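Local coordinates for hypothetical protein (Rhodococcus sp., PDB 2NS0) that is of unknown function but has a small winged-helix-like fold of the helix-turn-helix clan, and may be a tRNA ribosyltransferase, at residues A[14-19]-A[79-84]; A[45-50]-A[75-80]. All coordinates share one frame; numbering follows the deposited sequence.

Contact 1: A[14-19]-A[79-84]; sequences ALLDAR and IRWTRT. With GOL (glycerol), chain C.
One face of the Trp81 indole lies against Leu16, whose CB stands 3.3 Å above the ring plane, offset toward the rim. This CH-pi contact puts Leu16 CB 3.7 Å from the centroid of the five-membered ring, 27° off its normal. At the ring edge, near the plane, sits glycerol O1, weakly hydrogen-bonded by Trp81 NE1; the glycerol, probably from the crystallisation liquor, is modelled implausibly close to the helix end, so its placement and this bond are doubtful. In this winged-helix-like fold of the helix-turn-helix clan, the contact packs the end of helix 5-18 on strand 78-81, an outer strand of the sheet, the axes of 14-18 and 79-81 crossing at -63°. The ring reaches on to the backbone of the next residue, Trp81 CZ2 lying 3.6 Å from Asp17 N. Leu16 chi1 of -76° sets CG anti to the carbonyl carbon, and the two methyls beyond it meet the strand, with Ile25 and Val59 also packing on this side chain. Leu16 CD1 meets Ile79 CG2 at 4.0 Å. Arg80 leaves the strand away from the helix and forms a salt bridge with Glu60. The other branch of Leu16 presses on strand backbone, CD2 lying 3.3 Å from Ile79 O.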
loop_
_atom_site.group_PDB
_atom_site.type_symbol
_atom_site.label_atom_id
_atom_site.label_comp_id
_atom_site.label_asym_id
_atom_site.label_seq_id
_atom_site.Cartn_x
_atom_site.Cartn_y
_atom_site.Cartn_z
ATOM N N ALA A 14 -3.983 7.696 -4.075
ATOM C CA ALA A 14 -4.817 7.861 -5.246
ATOM C C ALA A 14 -5.683 6.633 -5.445
ATOM O O ALA A 14 -6.871 6.773 -5.764
ATOM C CB ALA A 14 -3.960 8.087 -6.482
ATOM N N LEU A 15 -5.096 5.433 -5.317
ATOM C CA LEU A 15 -5.888 4.209 -5.509
ATOM C C LEU A 15 -6.913 4.045 -4.383
ATOM O O LEU A 15 -8.052 3.746 -4.652
ATOM C CB LEU A 15 -5.020 2.965 -5.616
ATOM C CG LEU A 15 -4.092 2.880 -6.841
ATOM C CD1 LEU A 15 -3.151 1.710 -6.734
ATOM C CD2 LEU A 15 -4.869 2.824 -8.119
ATOM N N LEU A 16 -6.513 4.266 -3.133
ATOM C CA LEU A 16 -7.449 4.138 -2.001
ATOM C C LEU A 16 -8.553 5.145 -2.134
ATOM O O LEU A 16 -9.738 4.807 -1.908
ATOM C CB LEU A 16 -6.749 4.294 -0.646
ATOM C CG LEU A 16 -5.932 3.085 -0.204
ATOM C CD1 LEU A 16 -5.282 3.335 1.106
ATOM C CD2 LEU A 16 -6.804 1.861 -0.054
ATOM N N ASP A 17 -8.162 6.379 -2.467
ATOM C CA ASP A 17 -9.110 7.482 -2.617
ATOM C C ASP A 17 -10.196 7.123 -3.634
ATOM O O ASP A 17 -11.330 7.529 -3.454
ATOM C CB ASP A 17 -8.445 8.821 -2.983
ATOM C CG ASP A 17 -9.355 9.987 -2.760
ATOM O OD1 ASP A 17 -9.401 10.508 -1.620
ATOM O OD2 ASP A 17 -10.074 10.394 -3.702
ATOM N N ALA A 18 -9.881 6.365 -4.679
ATOM C CA ALA A 18 -10.883 6.058 -5.708
ATOM C C ALA A 18 -11.868 4.943 -5.285
ATOM O O ALA A 18 -12.886 4.719 -5.929
ATOM C CB ALA A 18 -10.193 5.679 -7.025
ATOM N N ARG A 19 -11.577 4.245 -4.190
ATOM C CA ARG A 19 -12.361 3.088 -3.769
ATOM C C ARG A 19 -13.339 3.449 -2.653
ATOM O O ARG A 19 -13.185 4.507 -2.009
ATOM C CB ARG A 19 -11.417 1.976 -3.335
ATOM C CG ARG A 19 -10.705 1.350 -4.513
ATOM C CD ARG A 19 -10.297 -0.085 -4.221
ATOM N NE ARG A 19 -9.484 -0.637 -5.311
ATOM C CZ ARG A 19 -9.144 -1.915 -5.420
ATOM N NH1 ARG A 19 -9.571 -2.797 -4.511
ATOM N NH2 ARG A 19 -8.396 -2.305 -6.444
ATOM N N ILE A 79 -4.234 -3.111 1.946
ATOM C CA ILE A 79 -4.009 -1.717 2.420
ATOM C C ILE A 79 -5.317 -0.947 2.413
ATOM O O ILE A 79 -6.003 -0.955 1.406
ATOM C CB ILE A 79 -2.958 -0.952 1.536
ATOM C CG1 ILE A 79 -1.673 -1.786 1.367
ATOM C CG2 ILE A 79 -2.655 0.428 2.094
ATOM C CD1 ILE A 79 -0.759 -1.323 0.137
ATOM N N ARG A 80 -5.659 -0.303 3.532
ATOM C CA ARG A 80 -6.928 0.419 3.700
ATOM C C ARG A 80 -6.673 1.764 4.393
ATOM O O ARG A 80 -5.695 1.923 5.154
ATOM C CB ARG A 80 -7.940 -0.414 4.555
ATOM C CG ARG A 80 -7.557 -0.520 6.045
ATOM C CD ARG A 80 -8.238 -1.696 6.711
ATOM N NE ARG A 80 -8.131 -1.626 8.170
ATOM C CZ ARG A 80 -8.627 -2.514 9.033
ATOM N NH1 ARG A 80 -9.302 -3.624 8.638
ATOM N NH2 ARG A 80 -8.451 -2.265 10.317
ATOM N N TRP A 81 -7.532 2.738 4.122
ATOM C CA TRP A 81 -7.584 3.955 4.939
ATOM C C TRP A 81 -7.843 3.553 6.390
ATOM O O TRP A 81 -8.667 2.670 6.674
ATOM C CB TRP A 81 -8.748 4.819 4.477
ATOM C CG TRP A 81 -8.592 5.523 3.144
ATOM C CD1 TRP A 81 -9.508 5.553 2.123
ATOM C CD2 TRP A 81 -7.466 6.308 2.702
ATOM N NE1 TRP A 81 -9.040 6.317 1.101
ATOM C CE2 TRP A 81 -7.783 6.788 1.419
ATOM C CE3 TRP A 81 -6.232 6.670 3.288
ATOM C CZ2 TRP A 81 -6.908 7.633 0.679
ATOM C CZ3 TRP A 81 -5.362 7.486 2.569
ATOM C CH2 TRP A 81 -5.704 7.961 1.264
ATOM N N THR A 82 -7.150 4.187 7.321
ATOM C CA THR A 82 -7.549 4.130 8.723
ATOM C C THR A 82 -8.953 4.754 8.865
ATOM O O THR A 82 -9.256 5.808 8.263
ATOM C CB THR A 82 -6.554 4.905 9.585
ATOM O OG1 THR A 82 -5.255 4.373 9.356
ATOM C CG2 THR A 82 -6.845 4.776 11.073
ATOM N N ARG A 83 -9.817 4.102 9.641
ATOM C CA ARG A 83 -11.151 4.656 9.891
ATOM C C ARG A 83 -11.522 4.813 11.367
ATOM O O ARG A 83 -12.696 4.903 11.716
ATOM C CB ARG A 83 -12.225 3.860 9.127
ATOM C CG ARG A 83 -12.213 4.142 7.601
ATOM C CD ARG A 83 -13.502 3.627 6.942
ATOM N NE ARG A 83 -14.680 4.305 7.460
ATOM C CZ ARG A 83 -15.131 5.461 6.981
ATOM N NH1 ARG A 83 -14.486 6.063 5.971
ATOM N NH2 ARG A 83 -16.209 6.036 7.523
ATOM N N THR A 84 -10.503 4.884 12.230
ATOM C CA THR A 84 -10.705 5.029 13.655
ATOM C C THR A 84 -11.478 6.334 13.908
ATOM O O THR A 84 -11.207 7.383 13.296
ATOM C CB THR A 84 -9.336 5.004 14.456
ATOM O OG1 THR A 84 -8.403 4.111 13.826
ATOM C CG2 THR A 84 -9.560 4.594 15.969
HETATM C C1 GOL C . -12.667 6.641 -1.175
HETATM O O1 GOL C . -11.675 6.574 -0.148
HETATM C C2 GOL C . -12.753 7.987 -1.897
HETATM O O2 GOL C . -12.532 9.187 -1.144
HETATM C C3 GOL C . -13.743 8.112 -3.075
HETATM O O3 GOL C . -14.499 6.968 -3.420
#

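Contact 2: A[45-50]-A[75-80]; sequences PVREAA and GPIRIR
Arg47 reaches from helix 43-55 to the loop before the last strand, where its NH2 donates to Gly75 O. Arg47 NH2 and Gly75 O are modelled 2.4 Å apart, very short, with an N-H...O angle of 128°, so the exact length deserves caution. Gly75 O lies at the edge of the guanidinium, near its plane. Ile77 CD1 sits over the centre of one guanidinium face, 4.0 Å from Arg47 CZ, while Ile77 CG2 lies 3.9 Å from Arg47 NH2. An alanine in place of Ile77 would probably open a gap over that guanidinium face where CD1 now sits, and lose the CG2 contact with NH2. The Arg47 chain is extended from CG to NE, which carries the charged group out to the loop. Here the third helix of the winged-helix-like domain packs beside an edge strand of its sheet. One turn further along the helix the contact becomes wholly apolar: Ala50 CB meets Ile79 CD1 at 4.0 Å. In the second shell, Arg47 NH1 is hydrogen-bonded to Pro70 O and more weakly to Ala73 O, so the guanidinium gathers several carbonyls of the loop. Pro27, Val61 and Gln63 pack around Ile77.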
loop_
_atom_site.group_PDB
_atom_site.type_symbol
_atom_site.label_atom_id
_atom_site.label_comp_id
_atom_site.label_asym_id
_atom_site.label_seq_id
_atom_site.Cartn_x
_atom_site.Cartn_y
_atom_site.Cartn_z
ATOM N N PRO A 45 9.608 -1.896 -2.419
ATOM C CA PRO A 45 9.334 -0.453 -2.305
ATOM C C PRO A 45 7.879 -0.068 -1.924
ATOM O O PRO A 45 7.677 0.861 -1.123
ATOM C CB PRO A 45 9.717 0.079 -3.703
ATOM C CG PRO A 45 10.792 -0.836 -4.145
ATOM C CD PRO A 45 10.365 -2.200 -3.660
ATOM N N VAL A 46 6.882 -0.778 -2.469
ATOM C CA VAL A 46 5.477 -0.496 -2.163
ATOM C C VAL A 46 5.168 -0.834 -0.713
ATOM O O VAL A 46 4.461 -0.092 -0.048
ATOM C CB VAL A 46 4.482 -1.245 -3.104
ATOM C CG1 VAL A 46 3.119 -1.215 -2.506
ATOM C CG2 VAL A 46 4.403 -0.594 -4.504
ATOM N N ARG A 47 5.681 -1.957 -0.208
ATOM C CA ARG A 47 5.579 -2.285 1.238
ATOM C C ARG A 47 6.196 -1.239 2.144
ATOM O O ARG A 47 5.630 -0.925 3.202
ATOM C CB ARG A 47 6.178 -3.653 1.552
ATOM C CG ARG A 47 5.394 -4.780 0.905
ATOM C CD ARG A 47 5.918 -6.158 1.343
ATOM N NE ARG A 47 4.938 -7.225 1.113
ATOM C CZ ARG A 47 4.411 -8.017 2.062
ATOM N NH1 ARG A 47 4.733 -7.902 3.356
ATOM N NH2 ARG A 47 3.542 -8.947 1.726
ATOM N N GLU A 48 7.338 -0.684 1.750
ATOM C CA GLU A 48 7.985 0.363 2.545
ATOM C C GLU A 48 7.116 1.603 2.588
ATOM O O GLU A 48 6.922 2.186 3.648
ATOM C CB GLU A 48 9.393 0.706 2.038
ATOM C CG GLU A 48 10.398 -0.405 2.208
ATOM C CD GLU A 48 10.766 -0.637 3.653
ATOM O OE1 GLU A 48 10.710 0.319 4.473
ATOM O OE2 GLU A 48 11.129 -1.784 3.979
ATOM N N ALA A 49 6.576 1.983 1.432
ATOM C CA ALA A 49 5.651 3.119 1.343
ATOM C C ALA A 49 4.408 2.960 2.215
ATOM O O ALA A 49 4.062 3.885 2.991
ATOM C CB ALA A 49 5.270 3.396 -0.125
ATOM N N ALA A 50 3.720 1.825 2.077
ATOM C CA ALA A 50 2.600 1.475 2.956
ATOM C C ALA A 50 3.029 1.562 4.446
ATOM O O ALA A 50 2.279 2.029 5.288
ATOM C CB ALA A 50 2.075 0.064 2.586
ATOM N N GLY A 75 3.965 -12.627 2.724
ATOM C CA GLY A 75 2.897 -12.893 1.794
ATOM C C GLY A 75 1.840 -11.815 1.717
ATOM O O GLY A 75 2.030 -10.728 2.250
ATOM N N PRO A 76 0.738 -12.103 0.991
ATOM C CA PRO A 76 -0.287 -11.140 0.619
ATOM C C PRO A 76 -0.887 -10.350 1.780
ATOM O O PRO A 76 -1.237 -10.910 2.823
ATOM C CB PRO A 76 -1.355 -12.002 -0.084
ATOM C CG PRO A 76 -0.602 -13.152 -0.648
ATOM C CD PRO A 76 0.464 -13.434 0.396
ATOM N N ILE A 77 -0.996 -9.047 1.573
ATOM C CA ILE A 77 -1.508 -8.156 2.567
ATOM C C ILE A 77 -2.517 -7.219 1.886
ATOM O O ILE A 77 -2.561 -7.131 0.650
ATOM C CB ILE A 77 -0.378 -7.312 3.225
ATOM C CG1 ILE A 77 0.396 -6.505 2.122
ATOM C CG2 ILE A 77 0.522 -8.229 4.143
ATOM C CD1 ILE A 77 1.433 -5.446 2.566
ATOM N N ARG A 78 -3.319 -6.534 2.696
ATOM C CA ARG A 78 -4.295 -5.547 2.193
ATOM C C ARG A 78 -3.931 -4.165 2.712
ATOM O O ARG A 78 -3.376 -4.054 3.798
ATOM C CB ARG A 78 -5.707 -5.897 2.683
ATOM C CG ARG A 78 -6.241 -7.267 2.253
ATOM C CD ARG A 78 -6.162 -7.461 0.729
ATOM N NE ARG A 78 -6.961 -6.493 -0.049
ATOM C CZ ARG A 78 -7.033 -6.529 -1.379
ATOM N NH1 ARG A 78 -6.368 -7.454 -2.049
ATOM N NH2 ARG A 78 -7.760 -5.660 -2.059
ATOM N N ILE A 79 -4.234 -3.111 1.946
ATOM C CA ILE A 79 -4.009 -1.717 2.420
ATOM C C ILE A 79 -5.317 -0.947 2.413
ATOM O O ILE A 79 -6.003 -0.955 1.406
ATOM C CB ILE A 79 -2.958 -0.952 1.536
ATOM C CG1 ILE A 79 -1.673 -1.786 1.367
ATOM C CG2 ILE A 79 -2.655 0.428 2.094
ATOM C CD1 ILE A 79 -0.759 -1.323 0.137
ATOM N N ARG A 80 -5.659 -0.303 3.532
ATOM C CA ARG A 80 -6.928 0.419 3.700
ATOM C C ARG A 80 -6.673 1.764 4.393
ATOM O O ARG A 80 -5.695 1.923 5.154
ATOM C CB ARG A 80 -7.940 -0.414 4.555
ATOM C CG ARG A 80 -7.557 -0.520 6.045
ATOM C CD ARG A 80 -8.238 -1.696 6.711
ATOM N NE ARG A 80 -8.131 -1.626 8.170
ATOM C CZ ARG A 80 -8.627 -2.514 9.033
ATOM N NH1 ARG A 80 -9.302 -3.624 8.638
ATOM N NH2 ARG A 80 -8.451 -2.265 10.317
#

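From the N terminus, helix 5-18 comes first and ends in the 14-19 side of contact 1, whose partner arrives only with the last strand; that contact closes a loop holding most of the chain. Helix 43-55 begins contact 2, a shorter loop through strands 59-63 and 66-67 that returns at 75-80. The 45-50 to 75-80 loop is nested within the longer one, and the two end on overlapping residues of strand 78-81, sharing Ile79 and Arg80, with their centres about 12 Å apart. Ile79 touches both helices. Strand 78-81 thus ties the first and third helices to the sheet.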